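Local coordinates for protein response regulator (Xanthomonas campestris pv. campestris, PDB 3QYY) that binds cyclic di-GMP and magnesium through its GGDEF domain, the part present here, and probably makes cyclic di-GMP as a diguanylate cyclase, at residues Y77-A82 / F94-H99. Residues are numbered along the deposited sequence; the frame is centred on the assembly and turned at random.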
ATOM      1  N   TYR B  77     -10.029 -10.890 -17.360  1.00 26.48           N
ATOM      2  CA  TYR B  77     -11.327 -11.408 -17.779  1.00 29.11           C
ATOM      3  C   TYR B  77     -11.190 -12.176 -19.092  1.00 29.88           C
ATOM      4  O   TYR B  77     -12.086 -12.929 -19.481  1.00 32.23           O
ATOM      5  CB  TYR B  77     -12.335 -10.264 -17.950  1.00 27.03           C
ATOM      6  CG  TYR B  77     -12.976  -9.803 -16.660  1.00 27.21           C
ATOM      7  CD1 TYR B  77     -13.711 -10.687 -15.871  1.00 26.60           C
ATOM      8  CD2 TYR B  77     -12.867  -8.477 -16.236  1.00 26.17           C
ATOM      9  CE1 TYR B  77     -14.324 -10.265 -14.692  1.00 27.14           C
ATOM     10  CE2 TYR B  77     -13.478  -8.044 -15.058  1.00 25.84           C
ATOM     11  CZ  TYR B  77     -14.204  -8.942 -14.293  1.00 23.68           C
ATOM     12  OH  TYR B  77     -14.817  -8.520 -13.138  1.00 24.16           O
ATOM     13  N   GLY B  78     -10.058 -11.991 -19.762  1.00 30.66           N
ATOM     14  CA  GLY B  78      -9.814 -12.668 -21.023  1.00 32.67           C
ATOM     15  C   GLY B  78      -9.467 -14.140 -20.892  1.00 33.25           C
ATOM     16  O   GLY B  78      -9.501 -14.874 -21.882  1.00 34.22           O
ATOM     17  N   TRP B  79      -9.120 -14.583 -19.688  1.00 33.43           N
ATOM     18  CA  TRP B  79      -8.784 -15.989 -19.487  1.00 32.06           C
ATOM     19  C   TRP B  79      -9.516 -16.620 -18.309  1.00 32.56           C
ATOM     20  O   TRP B  79      -9.609 -17.846 -18.209  1.00 31.36           O
ATOM     21  CB  TRP B  79      -7.265 -16.177 -19.315  1.00 32.22           C
ATOM     22  CG  TRP B  79      -6.631 -15.453 -18.149  1.00 31.30           C
ATOM     23  CD1 TRP B  79      -5.960 -14.261 -18.189  1.00 30.29           C
ATOM     24  CD2 TRP B  79      -6.549 -15.912 -16.790  1.00 31.08           C
ATOM     25  NE1 TRP B  79      -5.461 -13.953 -16.945  1.00 29.10           N
ATOM     26  CE2 TRP B  79      -5.807 -14.947 -16.067  1.00 31.64           C
ATOM     27  CE3 TRP B  79      -7.027 -17.042 -16.114  1.00 31.54           C
ATOM     28  CZ2 TRP B  79      -5.531 -15.081 -14.700  1.00 30.22           C
ATOM     29  CZ3 TRP B  79      -6.754 -17.177 -14.752  1.00 31.84           C
ATOM     30  CH2 TRP B  79      -6.011 -16.200 -14.062  1.00 32.44           C
ATOM     31  N   LEU B  80     -10.041 -15.784 -17.419  1.00 30.62           N
ATOM     32  CA  LEU B  80     -10.760 -16.282 -16.252  1.00 30.76           C
ATOM     33  C   LEU B  80     -11.954 -17.138 -16.646  1.00 32.11           C
ATOM     34  O   LEU B  80     -12.622 -16.869 -17.645  1.00 32.75           O
ATOM     35  CB  LEU B  80     -11.232 -15.115 -15.380  1.00 28.63           C
ATOM     36  CG  LEU B  80     -10.148 -14.392 -14.577  1.00 29.10           C
ATOM     37  CD1 LEU B  80     -10.743 -13.167 -13.887  1.00 29.13           C
ATOM     38  CD2 LEU B  80      -9.555 -15.350 -13.551  1.00 27.76           C
ATOM     39  N   GLY B  81     -12.213 -18.170 -15.848  1.00 31.88           N
ATOM     40  CA  GLY B  81     -13.329 -19.057 -16.112  1.00 32.85           C
ATOM     41  C   GLY B  81     -14.646 -18.449 -15.670  1.00 33.39           C
ATOM     42  O   GLY B  81     -14.667 -17.434 -14.977  1.00 33.29           O
ATOM     43  N   ALA B  82     -15.746 -19.081 -16.066  1.00 33.60           N
ATOM     44  CA  ALA B  82     -17.082 -18.604 -15.731  1.00 33.46           C
ATOM     45  C   ALA B  82     -17.341 -18.527 -14.230  1.00 32.55           C
ATOM     46  O   ALA B  82     -18.197 -17.763 -13.783  1.00 32.55           O
ATOM     47  CB  ALA B  82     -18.127 -19.496 -16.390  1.00 35.40           C
ATOM     48  N   PHE B  94      -4.729  -6.514  -6.035  1.00 13.38           N
ATOM     49  CA  PHE B  94      -5.845  -7.316  -6.538  1.00 15.35           C
ATOM     50  C   PHE B  94      -5.835  -8.753  -6.020  1.00 13.40           C
ATOM     51  O   PHE B  94      -4.798  -9.270  -5.608  1.00 15.22           O
ATOM     52  CB  PHE B  94      -5.795  -7.377  -8.071  1.00 14.29           C
ATOM     53  CG  PHE B  94      -5.989  -6.049  -8.743  1.00 17.30           C
ATOM     54  CD1 PHE B  94      -7.250  -5.655  -9.175  1.00 16.30           C
ATOM     55  CD2 PHE B  94      -4.916  -5.179  -8.916  1.00 18.16           C
ATOM     56  CE1 PHE B  94      -7.446  -4.410  -9.770  1.00 18.50           C
ATOM     57  CE2 PHE B  94      -5.099  -3.928  -9.508  1.00 20.08           C
ATOM     58  CZ  PHE B  94      -6.370  -3.545  -9.936  1.00 17.89           C
ATOM     59  N   LEU B  95      -7.006  -9.382  -6.053  1.00 14.20           N
ATOM     60  CA  LEU B  95      -7.154 -10.778  -5.661  1.00 13.96           C
ATOM     61  C   LEU B  95      -7.786 -11.494  -6.849  1.00 14.35           C
ATOM     62  O   LEU B  95      -8.652 -10.939  -7.527  1.00 14.78           O
ATOM     63  CB  LEU B  95      -8.092 -10.948  -4.460  1.00 15.09           C
ATOM     64  CG  LEU B  95      -7.845 -10.262  -3.111  1.00 21.86           C
ATOM     65  CD1 LEU B  95      -8.505 -11.116  -2.028  1.00 19.82           C
ATOM     66  CD2 LEU B  95      -6.374 -10.101  -2.831  1.00 20.70           C
ATOM     67  N   ILE B  96      -7.351 -12.723  -7.101  1.00 16.34           N
ATOM     68  CA  ILE B  96      -7.909 -13.514  -8.183  1.00 15.72           C
ATOM     69  C   ILE B  96      -8.256 -14.890  -7.630  1.00 18.29           C
ATOM     70  O   ILE B  96      -7.433 -15.532  -6.969  1.00 16.64           O
ATOM     71  CB  ILE B  96      -6.916 -13.665  -9.369  1.00 18.33           C
ATOM     72  CG1 ILE B  96      -6.683 -12.300 -10.034  1.00 18.84           C
ATOM     73  CG2 ILE B  96      -7.468 -14.660 -10.387  1.00 17.89           C
ATOM     74  CD1 ILE B  96      -5.806 -12.348 -11.293  1.00 21.44           C
ATOM     75  N   GLY B  97      -9.491 -15.318  -7.879  1.00 17.31           N
ATOM     76  CA  GLY B  97      -9.937 -16.620  -7.424  1.00 18.09           C
ATOM     77  C   GLY B  97     -10.102 -17.518  -8.637  1.00 18.83           C
ATOM     78  O   GLY B  97     -10.809 -17.163  -9.584  1.00 16.80           O
ATOM     79  N   VAL B  98      -9.441 -18.671  -8.620  1.00 17.43           N
ATOM     80  CA  VAL B  98      -9.521 -19.604  -9.739  1.00 20.27           C
ATOM     81  C   VAL B  98      -9.980 -20.980  -9.275  1.00 21.36           C
ATOM     82  O   VAL B  98      -9.319 -21.615  -8.450  1.00 20.89           O
ATOM     83  CB  VAL B  98      -8.153 -19.766 -10.440  1.00 18.84           C
ATOM     84  CG1 VAL B  98      -8.273 -20.764 -11.593  1.00 19.62           C
ATOM     85  CG2 VAL B  98      -7.658 -18.418 -10.949  1.00 19.04           C
ATOM     86  N   HIS B  99     -11.114 -21.432  -9.799  1.00 22.54           N
ATOM     87  CA  HIS B  99     -11.626 -22.746  -9.444  1.00 23.31           C
ATOM     88  C   HIS B  99     -11.108 -23.783 -10.426  1.00 24.91           C
ATOM     89  O   HIS B  99     -11.814 -24.203 -11.346  1.00 25.01           O
ATOM     90  CB  HIS B  99     -13.156 -22.755  -9.421  1.00 23.27           C
ATOM     91  CG  HIS B  99     -13.739 -22.175  -8.170  1.00 23.04           C
ATOM     92  ND1 HIS B  99     -14.337 -20.934  -8.130  1.00 24.57           N
ATOM     93  CD2 HIS B  99     -13.791 -22.659  -6.907  1.00 22.49           C
ATOM     94  CE1 HIS B  99     -14.735 -20.680  -6.897  1.00 23.38           C
ATOM     95  NE2 HIS B  99     -14.415 -21.710  -6.135  1.00 24.04           N
TER
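I96, whose side chain leaves the backbone toward loop 77-82, is the first residue of segment 94-99 to touch it, and the set of contacts it begins illustrates how a loop can be fastened to a sheet by methyl groups and one aromatic rim. The branch that does the touching is CG2, held anti to the backbone N while CG1 lies beside that N. I96 CG2 meets L80 CD2 at 3.9 Å, the two side chains crossing obliquely, and approaches W79 CH2 at 4.2 Å from a slant to the indole. Two residues on, V98 places CG2 anti to its own carbonyl carbon, and this methyl comes up to the edge of the indole, near its plane, 4.1 Å from W79 CZ3. The side chains of W79 and V98 cross at about a right angle, while a longer approach of 4.4 Å links V98 CG2 to L80 CD2. Within the loop, L80 CD2 sits 3.5 Å above the W79 ring plane, offset toward the rim, so the neighbouring side chains form one apolar patch. Helix 102-116 adds to it: W112 meets the W79 ring and also packs on I96, and A105 packs on V98. Beyond V98, D84 takes hydrogen bonds from H99 N at OD2 and from G81 N at OD1. The loop after helix 62-77 thus packs on strand 93-98 at a partly buried place, beside the GGDEF-domain hairpin whose turn carries ligand-binding residues.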